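Local coordinates for protein PrgB (Enterococcus faecalis, PDB 6EVU) that promotes cell aggregation, biofilm formation and conjugation by binding and compacting DNA, the part here being the adhesin domain of this cell-wall-anchored protein, at residues S44-G49 with Y100-E105; V110-T115 with F131-Q136; R172-F177 with N277-F282. All coordinates share one frame; numbering follows the deposited sequence.

Contact 1: S44-G49 with Y100-E105; sequences SSIKGG and YAVLLE
G49 and L103 make the closest backbone approach, 6.0 Å from CA to CA, and no hydrogen bond joins S44-G49 to Y100-E105: the contact is made by side chains, G49 CA and the carbonyl O of L103. The two strands belong to different antiparallel sheets, and their side chains pack against each other between the sheets. I46 contributes the largest share. Its CG1 stands anti to the carbonyl carbon (chi1 -56°) and the chain then runs on extended, with CD1 anti to CA (chi2 176°), which carries CD1 over to Y100. There it settles against the base of the side chain, 3.6 Å from Y100 CB, and comes to the ring obliquely, 3.9 Å from Y100 CG. The other branch, I46 CG2, lies 4.1 Å from V102 CG2, the two side chains passing alongside with opposed directions. V102 thus turns CG2 to I46, while its CG1, anti to the backbone N, faces G49. With no side chain between them, G49 CA sits 4.1 Å from V102 CG1 and also lies close to the carbonyl of L103. The chain bends just before this point, at G48, where phi is positive (101°). This is where it leaves one sheet for the other, a crossing at the edge of a sandwich of the kind expected for the glucan-binding protein C domain of the antigen I/II family. F51, on strand 50-51 that pairs with strand 99-104, packs on both I46 and V102, and F149 of strand 145-150 touches V102 as well. Strand 42-47 is itself hydrogen-bonded through its backbone to strand 110-115, whose V110 also meets I46, while Y100 stacks with F84 and bonds N151 through OH.

Contact 2: V110-T115 with F131-Q136; sequences VTVTYT and FVYELQ
V110-T115 and F131-Q136 run antiparallel, their axes 4.7 Å apart at closest approach and 158° between their directions. They are adjacent strands in the larger sheet of the GbpC-type adhesin domain, paired in register from V110 with Y133 to V112 with F131. Those two hydrogen-bonded pairs each make two backbone bonds; V110 N to Y133 O, 2.8 Å, is nearly straight. Between them T111 and V132 form the non-hydrogen-bonded pair, and V132 CG2 rests 3.6 Å from T111 OG1 on their side of the sheet. The opposite side carries V110, V112 and the rings of Y114, F131 and Y133. V112 CG2, anti to its carbonyl carbon, comes obliquely to the Y133 ring, 3.8 Å from CE1. Next to it Y114 drives its edge into the face of F131, a T-shaped stack with ring planes at 76° and centroids 5.3 Å apart; Y114 CE2 sits over that face, nearer the ring's margin than its centre. F149, from the smaller sheet, packs on V110, V112 and Y133. Beyond the rings, one water joins the two tyrosines: it lies 2.8 Å from Y133 OH and donates to Y114 OH, which is also hydrogen-bonded to S150 O.

Contact 3: R172-F177 with N277-F282; sequences RLTIKF and NGRISF
I280, F282 and R279 give up the most surface to R172-F177, and they do so on two sides of the strand pair. F282 is gripped through its backbone: L173 N donates to F282 O at 2.8 Å, almost exactly along the C=O axis, and F282 N returns a bond to L173 O. CG sits between the backbone N and the carbonyl carbon (chi1 62°), and the side chain runs beside that of L173, F282 CZ 4.0 Å from L173 CD2. I280 points to the same side; its CG2 packs beside I175 CD1, and its CD1 meets the edge of F177, 3.8 Å from CE2. Strands 169-179 and 280-287 are antiparallel neighbours in the sandwich's larger sheet, and the pairing opens toward F177. I280 O still accepts a bond from I175 N, but I280 N donates to a water that in turn donates to I175 O. Across the other side, T174 OG1 and S281 OG share a hydrogen bond of 2.8 Å. R279 continues along that side, its CG close against I175 O at 3.2 Å and its CD on T174 CG2. K176 CE lies over one face of the R279 guanidinium, 3.5 Å above the plane and displaced toward the edge of the group. That leaves two like charges near each other, K176 NZ and R279 NH2 being 4.3 Å apart, a repulsion probably eased by the salt bridge of R279 NH2 to E184.

Overall arrangement
From the N terminus, contact 1 is the first of the three to close, on a loop of 50 residues; contact 2 follows almost at once, spanning 15, and contact 3 closes the widest, 99 residues. The three are in series, with none nested and none crossed. Strands 42-47, 110-115, 124-137, 169-179 and 280-287 lie side by side in the larger sheet, so contacts 2 and 3 are two seams in it, separated by the pairing of 124-137 with 169-179, while contact 1 ties its strand 42-47 to the smaller sheet. Backbone bonds join contact 1 to contact 2, as from T111 N to K47 O; V132 N with T174 O and the E134-R172 salt bridge join contacts 2 and 3.

Contact 1: S44-G49 with Y100-E105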
loop_
_atom_site.group_PDB
_atom_site.type_symbol
_atom_site.label_atom_id
_atom_site.label_comp_id
_atom_site.label_asym_id
_atom_site.label_seq_id
_atom_site.Cartn_x
_atom_site.Cartn_y
_atom_site.Cartn_z
ATOM N N SER A 44 17.938 4.030 -7.419
ATOM C CA SER A 44 19.072 3.911 -8.340
ATOM C C SER A 44 18.687 3.381 -9.708
ATOM O O SER A 44 19.360 3.714 -10.697
ATOM C CB SER A 44 20.146 2.987 -7.773
ATOM O OG SER A 44 19.554 1.750 -7.421
ATOM N N SER A 45 17.616 2.582 -9.798
ATOM C CA SER A 45 17.151 2.118 -11.096
ATOM C C SER A 45 15.724 1.617 -10.969
ATOM O O SER A 45 15.267 1.203 -9.896
ATOM C CB SER A 45 18.032 1.004 -11.659
ATOM O OG SER A 45 17.899 -0.153 -10.857
ATOM N N ILE A 46 15.042 1.621 -12.112
ATOM C CA ILE A 46 13.724 1.026 -12.252
ATOM C C ILE A 46 13.750 0.169 -13.495
ATOM O O ILE A 46 14.013 0.693 -14.589
ATOM C CB ILE A 46 12.618 2.084 -12.391
ATOM C CG1 ILE A 46 12.671 3.044 -11.185
ATOM C CG2 ILE A 46 11.242 1.428 -12.551
ATOM C CD1 ILE A 46 11.656 4.212 -11.250
ATOM N N LYS A 47 13.443 -1.119 -13.344
ATOM C CA LYS A 47 13.600 -2.059 -14.453
ATOM C C LYS A 47 12.322 -2.840 -14.645
ATOM O O LYS A 47 11.614 -3.176 -13.675
ATOM C CB LYS A 47 14.777 -3.051 -14.234
ATOM C CG LYS A 47 16.127 -2.405 -14.260
ATOM C CD LYS A 47 16.637 -2.294 -15.682
ATOM C CE LYS A 47 18.034 -1.706 -15.718
ATOM N NZ LYS A 47 18.046 -0.257 -15.338
ATOM N N GLY A 48 11.984 -3.144 -15.925
ATOM C CA GLY A 48 10.832 -3.973 -16.197
ATOM C C GLY A 48 9.584 -3.243 -16.623
ATOM O O GLY A 48 8.615 -3.905 -17.025
ATOM N N GLY A 49 9.526 -1.919 -16.502
ATOM C CA GLY A 49 8.307 -1.196 -16.835
ATOM C C GLY A 49 8.551 -0.093 -17.840
ATOM O O GLY A 49 9.626 0.505 -17.896
ATOM N N TYR A 100 9.252 8.933 -9.892
ATOM C CA TYR A 100 9.248 8.554 -11.312
ATOM C C TYR A 100 7.938 7.905 -11.699
ATOM O O TYR A 100 7.458 7.014 -10.989
ATOM C CB TYR A 100 10.387 7.562 -11.634
ATOM C CG TYR A 100 11.695 8.127 -11.174
ATOM C CD1 TYR A 100 12.427 8.936 -11.995
ATOM C CD2 TYR A 100 12.142 7.895 -9.889
ATOM C CE1 TYR A 100 13.634 9.521 -11.549
ATOM C CE2 TYR A 100 13.336 8.465 -9.416
ATOM C CZ TYR A 100 14.062 9.257 -10.244
ATOM O OH TYR A 100 15.240 9.831 -9.736
ATOM N N ALA A 101 7.384 8.292 -12.874
ATOM C CA ALA A 101 6.110 7.756 -13.353
ATOM C C ALA A 101 6.356 6.533 -14.241
ATOM O O ALA A 101 7.172 6.584 -15.170
ATOM C CB ALA A 101 5.318 8.816 -14.138
ATOM N N VAL A 102 5.637 5.446 -13.982
ATOM C CA VAL A 102 5.906 4.165 -14.645
ATOM C C VAL A 102 4.576 3.494 -14.957
ATOM O O VAL A 102 3.629 3.594 -14.172
ATOM C CB VAL A 102 6.774 3.248 -13.747
ATOM C CG1 VAL A 102 7.005 1.871 -14.401
ATOM C CG2 VAL A 102 8.097 3.933 -13.403
ATOM N N LEU A 103 4.487 2.794 -16.116
ATOM C CA LEU A 103 3.246 2.066 -16.408
ATOM C C LEU A 103 3.394 0.645 -15.881
ATOM O O LEU A 103 4.389 -0.026 -16.206
ATOM C CB LEU A 103 2.979 2.012 -17.922
ATOM C CG LEU A 103 1.605 1.392 -18.256
ATOM C CD1 LEU A 103 0.511 2.414 -18.115
ATOM C CD2 LEU A 103 1.598 0.996 -19.761
ATOM N N LEU A 104 2.420 0.163 -15.084
ATOM C CA LEU A 104 2.405 -1.244 -14.656
ATOM C C LEU A 104 1.459 -2.034 -15.544
ATOM O O LEU A 104 0.322 -1.614 -15.805
ATOM C CB LEU A 104 1.958 -1.430 -13.195
ATOM C CG LEU A 104 2.785 -0.641 -12.163
ATOM C CD1 LEU A 104 2.151 -0.950 -10.796
ATOM C CD2 LEU A 104 4.190 -1.108 -12.217
ATOM N N GLU A 105 1.934 -3.196 -16.017
ATOM C CA GLU A 105 1.157 -4.009 -16.936
ATOM C C GLU A 105 1.132 -5.428 -16.403
ATOM O O GLU A 105 2.060 -5.865 -15.718
ATOM C CB GLU A 105 1.776 -3.993 -18.359
ATOM C CG GLU A 105 1.798 -2.563 -18.952
ATOM C CD GLU A 105 2.422 -2.576 -20.325
ATOM O OE1 GLU A 105 3.640 -2.285 -20.474
ATOM O OE2 GLU A 105 1.689 -2.938 -21.257
#

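Contact 2: V110-T115 with F131-Q136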
loop_
_atom_site.group_PDB
_atom_site.type_symbol
_atom_site.label_atom_id
_atom_site.label_comp_id
_atom_site.label_asym_id
_atom_site.label_seq_id
_atom_site.Cartn_x
_atom_site.Cartn_y
_atom_site.Cartn_z
ATOM N N VAL A 110 7.869 -4.846 -12.065
ATOM C CA VAL A 110 8.762 -3.695 -12.153
ATOM C C VAL A 110 9.594 -3.679 -10.885
ATOM O O VAL A 110 9.054 -3.682 -9.764
ATOM C CB VAL A 110 7.950 -2.403 -12.307
ATOM C CG1 VAL A 110 8.886 -1.208 -12.191
ATOM C CG2 VAL A 110 7.205 -2.496 -13.656
ATOM N N THR A 111 10.909 -3.696 -11.031
ATOM C CA THR A 111 11.778 -3.707 -9.842
ATOM C C THR A 111 12.307 -2.299 -9.621
ATOM O O THR A 111 13.021 -1.766 -10.479
ATOM C CB THR A 111 12.938 -4.697 -10.021
ATOM O OG1 THR A 111 12.425 -6.029 -10.278
ATOM C CG2 THR A 111 13.897 -4.706 -8.811
ATOM N N VAL A 112 11.979 -1.711 -8.450
ATOM C CA VAL A 112 12.489 -0.404 -8.025
ATOM C C VAL A 112 13.590 -0.648 -6.999
ATOM O O VAL A 112 13.338 -1.199 -5.929
ATOM C CB VAL A 112 11.352 0.436 -7.411
ATOM C CG1 VAL A 112 11.882 1.818 -6.909
ATOM C CG2 VAL A 112 10.152 0.548 -8.364
ATOM N N THR A 113 14.807 -0.214 -7.287
ATOM C CA THR A 113 15.920 -0.410 -6.366
ATOM C C THR A 113 16.234 0.891 -5.632
ATOM O O THR A 113 16.396 1.937 -6.254
ATOM C CB THR A 113 17.145 -0.890 -7.140
ATOM O OG1 THR A 113 16.834 -2.145 -7.777
ATOM C CG2 THR A 113 18.319 -1.087 -6.204
ATOM N N TYR A 114 16.318 0.817 -4.316
ATOM C CA TYR A 114 16.806 1.919 -3.489
ATOM C C TYR A 114 18.225 1.620 -3.055
ATOM O O TYR A 114 18.529 0.496 -2.623
ATOM C CB TYR A 114 15.944 2.114 -2.237
ATOM C CG TYR A 114 14.528 2.582 -2.548
ATOM C CD1 TYR A 114 14.270 3.938 -2.619
ATOM C CD2 TYR A 114 13.479 1.677 -2.691
ATOM C CE1 TYR A 114 13.006 4.402 -2.911
ATOM C CE2 TYR A 114 12.182 2.121 -2.967
ATOM C CZ TYR A 114 11.954 3.496 -3.090
ATOM O OH TYR A 114 10.697 4.024 -3.354
ATOM N N THR A 115 19.101 2.641 -3.113
ATOM C CA THR A 115 20.407 2.536 -2.470
ATOM C C THR A 115 20.558 3.658 -1.452
ATOM O O THR A 115 19.696 4.536 -1.322
ATOM C CB THR A 115 21.545 2.613 -3.493
ATOM O OG1 THR A 115 21.389 3.828 -4.237
ATOM C CG2 THR A 115 21.452 1.456 -4.452
ATOM N N PHE A 131 12.096 -3.163 -4.320
ATOM C CA PHE A 131 10.638 -3.249 -4.217
ATOM C C PHE A 131 10.113 -3.685 -5.582
ATOM O O PHE A 131 10.251 -2.941 -6.546
ATOM C CB PHE A 131 10.095 -1.863 -3.871
ATOM C CG PHE A 131 10.283 -1.457 -2.422
ATOM C CD1 PHE A 131 11.532 -1.473 -1.794
ATOM C CD2 PHE A 131 9.156 -1.075 -1.690
ATOM C CE1 PHE A 131 11.644 -1.109 -0.425
ATOM C CE2 PHE A 131 9.278 -0.738 -0.315
ATOM C CZ PHE A 131 10.517 -0.723 0.263
ATOM N N VAL A 132 9.513 -4.871 -5.673
ATOM C CA VAL A 132 8.993 -5.400 -6.933
ATOM C C VAL A 132 7.487 -5.302 -6.928
ATOM O O VAL A 132 6.804 -5.890 -6.073
ATOM C CB VAL A 132 9.431 -6.850 -7.154
ATOM C CG1 VAL A 132 8.819 -7.387 -8.471
ATOM C CG2 VAL A 132 10.980 -6.900 -7.103
ATOM N N TYR A 133 6.969 -4.527 -7.883
ATOM C CA TYR A 133 5.537 -4.271 -8.061
ATOM C C TYR A 133 5.027 -5.038 -9.264
ATOM O O TYR A 133 5.627 -4.974 -10.320
ATOM C CB TYR A 133 5.318 -2.788 -8.326
ATOM C CG TYR A 133 5.740 -1.930 -7.169
ATOM C CD1 TYR A 133 7.059 -1.432 -7.051
ATOM C CD2 TYR A 133 4.776 -1.539 -6.215
ATOM C CE1 TYR A 133 7.396 -0.569 -5.963
ATOM C CE2 TYR A 133 5.144 -0.723 -5.152
ATOM C CZ TYR A 133 6.424 -0.256 -5.059
ATOM O OH TYR A 133 6.860 0.565 -4.057
ATOM N N GLU A 134 3.905 -5.743 -9.090
ATOM C CA GLU A 134 3.314 -6.454 -10.197
ATOM C C GLU A 134 1.826 -6.196 -10.185
ATOM O O GLU A 134 1.146 -6.537 -9.213
ATOM C CB GLU A 134 3.623 -7.958 -10.132
ATOM C CG GLU A 134 3.174 -8.612 -11.399
ATOM C CD GLU A 134 3.657 -10.038 -11.558
ATOM O OE1 GLU A 134 4.548 -10.530 -10.785
ATOM O OE2 GLU A 134 3.119 -10.691 -12.509
ATOM N N LEU A 135 1.316 -5.646 -11.289
ATOM C CA LEU A 135 -0.127 -5.524 -11.466
ATOM C C LEU A 135 -0.816 -6.877 -11.301
ATOM O O LEU A 135 -0.403 -7.899 -11.880
ATOM C CB LEU A 135 -0.452 -4.925 -12.847
ATOM C CG LEU A 135 -1.922 -4.640 -13.224
ATOM C CD1 LEU A 135 -1.909 -3.523 -14.279
ATOM C CD2 LEU A 135 -2.663 -5.900 -13.856
ATOM N N GLN A 136 -1.920 -6.851 -10.536
ATOM C CA GLN A 136 -2.841 -7.973 -10.426
ATOM C C GLN A 136 -4.274 -7.688 -10.873
ATOM O O GLN A 136 -4.929 -8.596 -11.422
ATOM C CB GLN A 136 -2.839 -8.478 -8.979
ATOM C CG GLN A 136 -1.470 -9.100 -8.668
ATOM C CD GLN A 136 -1.489 -9.778 -7.335
ATOM O OE1 GLN A 136 -1.832 -9.155 -6.354
ATOM N NE2 GLN A 136 -1.128 -11.060 -7.296
HETATM O O HOH W 1 8.619 2.637 -4.532
#

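Contact 3: R172-F177 with N277-F282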
loop_
_atom_site.group_PDB
_atom_site.type_symbol
_atom_site.label_atom_id
_atom_site.label_comp_id
_atom_site.label_asym_id
_atom_site.label_seq_id
_atom_site.Cartn_x
_atom_site.Cartn_y
_atom_site.Cartn_z
ATOM N N ARG A 172 0.687 -6.494 -6.424
ATOM C CA ARG A 172 1.539 -7.312 -5.551
ATOM C C ARG A 172 2.843 -6.566 -5.309
ATOM O O ARG A 172 3.439 -5.972 -6.230
ATOM C CB ARG A 172 1.829 -8.698 -6.179
ATOM C CG ARG A 172 2.677 -9.573 -5.185
ATOM C CD ARG A 172 2.484 -11.037 -5.513
ATOM N NE ARG A 172 2.988 -11.282 -6.845
ATOM C CZ ARG A 172 2.685 -12.338 -7.597
ATOM N NH1 ARG A 172 1.844 -13.282 -7.160
ATOM N NH2 ARG A 172 3.232 -12.433 -8.806
ATOM N N LEU A 173 3.277 -6.550 -4.039
ATOM C CA LEU A 173 4.551 -5.955 -3.651
ATOM C C LEU A 173 5.388 -7.017 -2.943
ATOM O O LEU A 173 4.931 -7.613 -1.946
ATOM C CB LEU A 173 4.356 -4.721 -2.732
ATOM C CG LEU A 173 5.615 -4.124 -2.090
ATOM C CD1 LEU A 173 6.646 -3.682 -3.163
ATOM C CD2 LEU A 173 5.188 -2.915 -1.317
ATOM N N THR A 174 6.586 -7.274 -3.474
ATOM C CA THR A 174 7.551 -8.183 -2.835
ATOM C C THR A 174 8.832 -7.411 -2.618
ATOM O O THR A 174 9.318 -6.744 -3.537
ATOM C CB THR A 174 7.830 -9.386 -3.742
ATOM O OG1 THR A 174 6.597 -10.043 -4.092
ATOM C CG2 THR A 174 8.811 -10.342 -3.042
ATOM N N ILE A 175 9.376 -7.457 -1.386
ATOM C CA ILE A 175 10.482 -6.585 -0.977
ATOM C C ILE A 175 11.685 -7.439 -0.604
ATOM O O ILE A 175 11.550 -8.425 0.126
ATOM C CB ILE A 175 10.074 -5.696 0.211
ATOM C CG1 ILE A 175 8.961 -4.729 -0.219
ATOM C CG2 ILE A 175 11.312 -4.888 0.795
ATOM C CD1 ILE A 175 8.147 -4.108 0.941
ATOM N N LYS A 176 12.872 -7.053 -1.079
ATOM C CA LYS A 176 14.100 -7.692 -0.641
ATOM C C LYS A 176 14.980 -6.647 0.000
ATOM O O LYS A 176 15.164 -5.567 -0.567
ATOM C CB LYS A 176 14.855 -8.347 -1.790
ATOM C CG LYS A 176 14.195 -9.539 -2.384
ATOM C CD LYS A 176 15.147 -10.121 -3.419
ATOM C CE LYS A 176 14.473 -11.187 -4.240
ATOM N NZ LYS A 176 15.405 -11.741 -5.287
ATOM N N PHE A 177 15.511 -6.960 1.181
ATOM C CA PHE A 177 16.449 -6.057 1.863
ATOM C C PHE A 177 17.841 -6.623 1.701
ATOM O O PHE A 177 18.015 -7.835 1.790
ATOM C CB PHE A 177 16.136 -5.963 3.348
ATOM C CG PHE A 177 14.755 -5.537 3.651
ATOM C CD1 PHE A 177 14.322 -4.249 3.374
ATOM C CD2 PHE A 177 13.876 -6.433 4.235
ATOM C CE1 PHE A 177 13.045 -3.854 3.703
ATOM C CE2 PHE A 177 12.579 -6.072 4.498
ATOM C CZ PHE A 177 12.157 -4.792 4.249
ATOM N N ASN A 277 7.780 -14.519 8.399
ATOM C CA ASN A 277 8.899 -15.403 8.730
ATOM C C ASN A 277 9.735 -15.719 7.492
ATOM O O ASN A 277 10.208 -16.833 7.319
ATOM C CB ASN A 277 8.392 -16.694 9.394
ATOM C CG ASN A 277 7.606 -16.433 10.674
ATOM O OD1 ASN A 277 8.186 -16.091 11.712
ATOM N ND2 ASN A 277 6.284 -16.605 10.614
ATOM N N GLY A 278 9.860 -14.764 6.583
ATOM C CA GLY A 278 10.515 -14.969 5.302
ATOM C C GLY A 278 10.471 -13.636 4.566
ATOM O O GLY A 278 10.198 -12.605 5.175
ATOM N N ARG A 279 10.752 -13.664 3.256
ATOM C CA ARG A 279 10.647 -12.479 2.412
ATOM C C ARG A 279 9.244 -11.873 2.479
ATOM O O ARG A 279 8.232 -12.589 2.374
ATOM C CB ARG A 279 10.994 -12.876 0.956
ATOM C CG ARG A 279 11.185 -11.637 0.015
ATOM C CD ARG A 279 11.639 -12.080 -1.393
ATOM N NE ARG A 279 12.960 -12.719 -1.389
ATOM C CZ ARG A 279 13.272 -13.849 -1.991
ATOM N NH1 ARG A 279 12.352 -14.563 -2.659
ATOM N NH2 ARG A 279 14.521 -14.283 -1.909
ATOM N N ILE A 280 9.188 -10.559 2.655
ATOM C CA ILE A 280 7.923 -9.822 2.673
ATOM C C ILE A 280 7.259 -9.861 1.308
ATOM O O ILE A 280 7.868 -9.502 0.294
ATOM C CB ILE A 280 8.165 -8.361 3.077
ATOM C CG1 ILE A 280 8.588 -8.318 4.555
ATOM C CG2 ILE A 280 6.909 -7.507 2.815
ATOM C CD1 ILE A 280 8.912 -6.889 5.010
ATOM N N SER A 281 5.982 -10.187 1.285
ATOM C CA SER A 281 5.255 -10.169 0.001
ATOM C C SER A 281 3.764 -10.185 0.289
ATOM O O SER A 281 3.316 -10.980 1.113
ATOM C CB SER A 281 5.623 -11.372 -0.832
ATOM O OG SER A 281 5.025 -11.284 -2.134
ATOM N N PHE A 282 3.010 -9.294 -0.334
ATOM C CA PHE A 282 1.577 -9.189 -0.052
ATOM C C PHE A 282 0.987 -8.334 -1.163
ATOM O O PHE A 282 1.726 -7.781 -1.995
ATOM C CB PHE A 282 1.311 -8.566 1.325
ATOM C CG PHE A 282 1.840 -7.159 1.441
ATOM C CD1 PHE A 282 3.169 -6.915 1.726
ATOM C CD2 PHE A 282 0.971 -6.072 1.220
ATOM C CE1 PHE A 282 3.674 -5.621 1.762
ATOM C CE2 PHE A 282 1.442 -4.759 1.266
ATOM C CZ PHE A 282 2.805 -4.528 1.527
HETATM O O HOH W 2 11.837 -9.114 2.747
#